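Local coordinates for methyltransferase domain-containing protein (Serratia marcescens, PDB 7CLU) that catalyses an S-adenosylmethionine-dependent O-methylation in the prodigiosin synthetic pathway and pairs with a second copy of itself as a dimer, at the interface of chains A and B. Numbering follows the deposited sequence. Chains: chain A/B, Methyltransferase domain-containing protein.

Contact 1: the interface of chains A and B. Residues chain A 5, 8-9, 12; chain B 92, 95.
No ring or other flat side-chain group takes part where B:Leu92 and B:Leu95 meet A:Lys5, A:Ala8, A:Val9 and A:Met12, so there are no faces or edges to match, and methyl and methylene groups and a thioether do the packing. B:Leu92 contributes both methyls. Its CD1 lies 3.7 Å from the CB of A:Ala8, and its CD2 lies 3.7 Å from CG2 of A:Val9, which touches both branches of the leucine. A:Val9 and B:Leu92 cross at about a right angle, and the fork of B:Leu92 straddles the valine methyl. The other valine branch, CG1, is anti to the backbone N (chi1 168°) and turns toward the second leucine, with CD2 of B:Leu95 at 4.0 Å. On one flank the extended chain of A:Lys5 runs past the fork, its CE 4.0 Å from B:Leu92 CD2; here the lysine serves through its methylenes. On the other flank A:Met12 bends at chi3 (64°), which brings its terminal CE within 3.6 Å of B:Leu95 CD2. The sulfur SD stands 4.0 Å from B:Leu92 CD1, so the thioether spans both leucines. B:Leu92 has 62 Å² hidden by the partner, against 29 Å² for B:Leu95, which marks it as the main plug of the patch. The chain A residues follow one face of helix 5-12 near the N-terminus, in the dimerisation region; B:Leu92 immediately precedes helix 93-107, and B:Leu95 lies in its first turn.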
# COMPACT_ATOMS: atom_id res chain seq x y z
N LYS A 5 -6.02 17.44 -1.56
CA LYS A 5 -5.83 16.84 -0.24
C LYS A 5 -6.46 15.46 -0.17
O LYS A 5 -5.91 14.55 0.46
CB LYS A 5 -6.41 17.77 0.83
CG LYS A 5 -6.41 17.21 2.26
CD LYS A 5 -7.34 18.01 3.19
CE LYS A 5 -7.69 17.20 4.46
NZ LYS A 5 -8.39 17.97 5.55
N ALA A 8 -4.09 12.77 -1.71
CA ALA A 8 -3.00 12.39 -0.82
C ALA A 8 -3.50 11.49 0.29
O ALA A 8 -2.88 10.46 0.60
CB ALA A 8 -2.33 13.65 -0.28
N VAL A 9 -4.66 11.82 0.87
CA VAL A 9 -5.24 11.00 1.93
C VAL A 9 -5.57 9.62 1.40
O VAL A 9 -5.28 8.61 2.04
CB VAL A 9 -6.49 11.69 2.52
CG1 VAL A 9 -7.27 10.72 3.42
CG2 VAL A 9 -6.13 12.97 3.27
N MET A 12 -2.25 7.80 1.06
CA MET A 12 -1.68 7.47 2.35
C MET A 12 -2.40 6.29 3.01
O MET A 12 -1.79 5.57 3.81
CB MET A 12 -1.70 8.69 3.29
CG MET A 12 -0.75 9.81 2.87
SD MET A 12 -1.18 11.40 3.64
CE MET A 12 -0.91 11.00 5.36
N LEU B 92 -1.23 17.41 6.44
CA LEU B 92 -1.57 16.01 6.67
C LEU B 92 -0.56 15.28 7.56
O LEU B 92 -0.69 14.07 7.75
CB LEU B 92 -1.71 15.29 5.33
CG LEU B 92 -2.93 15.70 4.48
CD1 LEU B 92 -2.97 14.97 3.12
CD2 LEU B 92 -4.22 15.46 5.25
N LEU B 95 -2.04 12.89 10.02
CA LEU B 95 -2.46 11.58 9.53
C LEU B 95 -1.25 10.69 9.29
O LEU B 95 -1.26 9.50 9.63
CB LEU B 95 -3.28 11.74 8.25
CG LEU B 95 -3.74 10.45 7.58
CD1 LEU B 95 -4.65 9.62 8.50
CD2 LEU B 95 -4.42 10.77 6.26

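Contact 2: the interface of chains A and B. Residues chain A 52, 56; chain B 250-251, 302-303.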
# COMPACT_ATOMS: atom_id res chain seq x y z
N ARG A 52 -17.86 -12.98 11.61
CA ARG A 52 -17.92 -11.52 11.55
C ARG A 52 -16.71 -10.92 10.84
O ARG A 52 -16.86 -10.08 9.95
CB ARG A 52 -18.01 -10.97 12.97
CG ARG A 52 -19.10 -9.96 13.18
CD ARG A 52 -19.31 -9.76 14.66
NE ARG A 52 -20.70 -9.83 15.04
CZ ARG A 52 -21.13 -9.64 16.29
NH1 ARG A 52 -20.26 -9.37 17.26
NH2 ARG A 52 -22.42 -9.72 16.56
N GLN A 56 -16.19 -9.00 7.21
CA GLN A 56 -15.57 -7.70 7.02
C GLN A 56 -14.56 -7.74 5.87
O GLN A 56 -14.48 -6.80 5.07
CB GLN A 56 -14.88 -7.22 8.30
CG GLN A 56 -15.84 -6.67 9.35
CD GLN A 56 -15.15 -6.42 10.68
OE1 GLN A 56 -14.81 -7.35 11.40
NE2 GLN A 56 -14.94 -5.15 11.01
N ALA B 250 -18.27 -3.65 19.24
CA ALA B 250 -19.05 -4.75 18.72
C ALA B 250 -20.55 -4.44 18.84
O ALA B 250 -20.96 -3.64 19.70
CB ALA B 250 -18.72 -6.04 19.46
N PRO B 251 -21.38 -5.05 17.99
CA PRO B 251 -22.83 -4.77 18.06
C PRO B 251 -23.43 -4.99 19.44
O PRO B 251 -24.32 -4.24 19.86
CB PRO B 251 -23.43 -5.73 17.02
CG PRO B 251 -22.30 -5.98 16.05
CD PRO B 251 -21.04 -5.97 16.89
N GLY B 302 -14.82 -3.51 16.96
CA GLY B 302 -15.35 -2.49 16.07
C GLY B 302 -15.69 -3.04 14.70
O GLY B 302 -15.14 -4.04 14.25
N ILE B 303 -16.63 -2.38 14.03
CA ILE B 303 -17.18 -2.87 12.76
C ILE B 303 -18.14 -1.82 12.23
O ILE B 303 -18.73 -1.06 13.01
CB ILE B 303 -17.89 -4.23 12.95
CG1 ILE B 303 -18.31 -4.83 11.60
CG2 ILE B 303 -19.09 -4.09 13.90
CD1 ILE B 303 -18.66 -6.29 11.69
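Apolar packing carries most of the contact between A:Gln56 and B:Ile303. The glutamine is extended beyond CG and crosses the isoleucine obliquely, with its CG 3.7 Å from B:Ile303 CD1 and its amide carbon CD 3.7 Å from B:Ile303 CG1. In the isoleucine, CG1 stands opposite the backbone N (chi1 -173°), which directs the longer branch, CG1 and CD1, at the glutamine. The same CD1 reaches the stem of A:Arg52, 4.0 Å from its CG, and the two side chains cross at about a right angle; the ethyl end of B:Ile303 thus touches both chain A residues. A second kind of contact lays a guanidinium face against a proline ring. The guanidinium of A:Arg52, carried on a chain bent at chi3 (-131°), turns one face to B:Pro251, whose CD sits 3.5 Å above that plane and toward its rim. This is van der Waals packing. Hydrogen bonding is slight: the amide NE2 of A:Gln56 gives a weak bond to the carbonyl O of B:Gly302 at 3.4 Å, bent to 138° at the hydrogen. Both chain A residues project from helix 51-63, one turn apart. They meet the methyltransferase part of chain B at two places, the start of helix 251-264 and the segment 302-303 after helix 286-298, close to the predicted proton acceptor B:His247.

Contact 3: the interface of chains A and B. Residues chain A 103-104, 107, 290, 294; chain B 13, 15-16.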
# COMPACT_ATOMS: atom_id res chain seq x y z
N LEU A 103 8.55 -7.16 2.40
CA LEU A 103 8.51 -5.78 1.91
C LEU A 103 7.65 -4.86 2.79
O LEU A 103 8.01 -3.70 3.01
CB LEU A 103 8.00 -5.75 0.47
CG LEU A 103 8.92 -6.43 -0.56
CD1 LEU A 103 8.47 -6.07 -1.97
CD2 LEU A 103 10.34 -6.00 -0.32
N TYR A 104 6.47 -5.32 3.21
CA TYR A 104 5.64 -4.45 4.04
C TYR A 104 6.35 -4.06 5.33
O TYR A 104 6.39 -2.86 5.64
CB TYR A 104 4.30 -5.14 4.30
CG TYR A 104 3.26 -4.30 4.99
CD1 TYR A 104 3.22 -4.21 6.39
CD2 TYR A 104 2.32 -3.59 4.26
CE1 TYR A 104 2.24 -3.45 7.04
CE2 TYR A 104 1.33 -2.84 4.89
CZ TYR A 104 1.30 -2.76 6.27
OH TYR A 104 0.31 -1.99 6.88
N TRP A 107 9.13 -1.39 4.41
CA TRP A 107 8.64 -0.06 4.05
C TRP A 107 8.06 0.69 5.24
O TRP A 107 7.93 1.91 5.17
CB TRP A 107 7.59 -0.14 2.94
CG TRP A 107 8.17 -0.26 1.57
CD1 TRP A 107 8.73 -1.37 1.01
CD2 TRP A 107 8.20 0.76 0.55
NE1 TRP A 107 9.12 -1.11 -0.28
CE2 TRP A 107 8.81 0.19 -0.58
CE3 TRP A 107 7.78 2.10 0.51
CZ2 TRP A 107 9.00 0.92 -1.77
CZ3 TRP A 107 7.98 2.82 -0.66
CH2 TRP A 107 8.57 2.22 -1.80
N LEU A 290 9.20 3.86 -7.71
CA LEU A 290 8.93 3.24 -6.42
C LEU A 290 9.74 1.97 -6.24
O LEU A 290 10.13 1.63 -5.11
CB LEU A 290 7.43 2.95 -6.27
CG LEU A 290 6.59 4.23 -6.23
CD1 LEU A 290 5.12 3.93 -6.43
CD2 LEU A 290 6.81 4.90 -4.90
N ASN A 294 12.03 0.54 -3.15
CA ASN A 294 12.01 -0.84 -2.67
C ASN A 294 13.43 -1.41 -2.62
O ASN A 294 13.77 -2.15 -1.70
CB ASN A 294 11.11 -1.70 -3.56
CG ASN A 294 10.89 -3.10 -2.99
OD1 ASN A 294 10.22 -3.25 -1.98
ND2 ASN A 294 11.44 -4.12 -3.64
N MET B 13 0.71 -3.50 -3.94
CA MET B 13 1.94 -2.71 -3.67
C MET B 13 1.60 -1.25 -3.36
O MET B 13 2.53 -0.43 -3.30
CB MET B 13 2.90 -2.77 -4.86
CG MET B 13 3.09 -4.17 -5.41
SD MET B 13 4.81 -4.55 -5.81
CE MET B 13 5.46 -4.82 -4.17
N PHE B 15 1.00 0.12 -0.68
CA PHE B 15 1.73 0.60 0.48
C PHE B 15 3.01 1.32 0.08
O PHE B 15 3.52 2.12 0.88
CB PHE B 15 2.01 -0.54 1.48
CG PHE B 15 2.98 -1.60 0.99
CD1 PHE B 15 2.54 -2.63 0.16
CD2 PHE B 15 4.29 -1.61 1.41
CE1 PHE B 15 3.42 -3.63 -0.26
CE2 PHE B 15 5.19 -2.58 0.99
CZ PHE B 15 4.75 -3.60 0.16
N PHE B 16 3.53 1.06 -1.13
CA PHE B 16 4.63 1.86 -1.68
C PHE B 16 4.29 3.34 -1.68
O PHE B 16 5.02 4.17 -1.11
CB PHE B 16 4.94 1.45 -3.12
CG PHE B 16 5.77 0.22 -3.26
CD1 PHE B 16 6.01 -0.61 -2.19
CD2 PHE B 16 6.32 -0.10 -4.49
CE1 PHE B 16 6.78 -1.76 -2.34
CE2 PHE B 16 7.09 -1.25 -4.65
CZ PHE B 16 7.32 -2.07 -3.57
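Stacked on the indole of A:Trp107, the phenyl ring of B:Phe16 forms the core of the first shell. Its centroid is 4.1 Å from that of the six-membered ring, with the planes 15° apart, and B:Phe16 CD1 lies over the indole toward the rim. B:Phe15 meets the same tryptophan differently: its ring is nearly perpendicular to the five-membered ring, and its CE2 edge comes 3.7 Å from A:Trp107 CD1. CD2 of A:Tyr104 lies over one face of B:Phe15, 3.9 Å from its CG, while A:Leu103 CB sits at the ring's edge in plane, 3.9 Å from CZ. The phenylalanine takes a chi1 of 67°, with CG placed between the backbone N and the carbonyl carbon, and this sets its ring between A:Tyr104 and B:Phe16. Around the stack, A:Leu290 CB packs 3.7 Å from B:Phe16 CD2, and A:Asn294 approaches CZ of the same ring obliquely. Further out, A:Asn294 OD1 accepts the indole N-H (NE1) of A:Trp107 at 2.9 Å in a nearly straight bond, 170° at the hydrogen. NE1 lies in the carbonyl plane, in the direction of a lone pair of OD1, and the oxygen lies in the indole plane, which should fix the ring's tilt. From within chain B, CB of B:Met13 backs the other face of B:Phe16. B:Phe16 wedges between helices 93-107 and 286-298 of chain A, while B:Phe15 packs on helix 93-107, which probably helps hold the dimer together and ties the partner to the catalytic domain.

The C-alpha centres of contact 1 and contact 3 are about 17 Å apart; contact 2 lies about 26 Å from contact 1 and 29 Å from contact 3. Helix 93-107 serves both contact 1 and contact 3, its start in one and its end in the other, and is supplied by opposite chains. Helices 5-12 and 15-26 follow each other in sequence and divide between the same two contacts. Contact 2 is centred about 6 Å from B:His247, contact 3 about 14 Å from A:His247. Repeated by the two-fold, the contacts set N-terminal elements of each chain against later elements of the other and bring each subunit near the predicted active site of its partner.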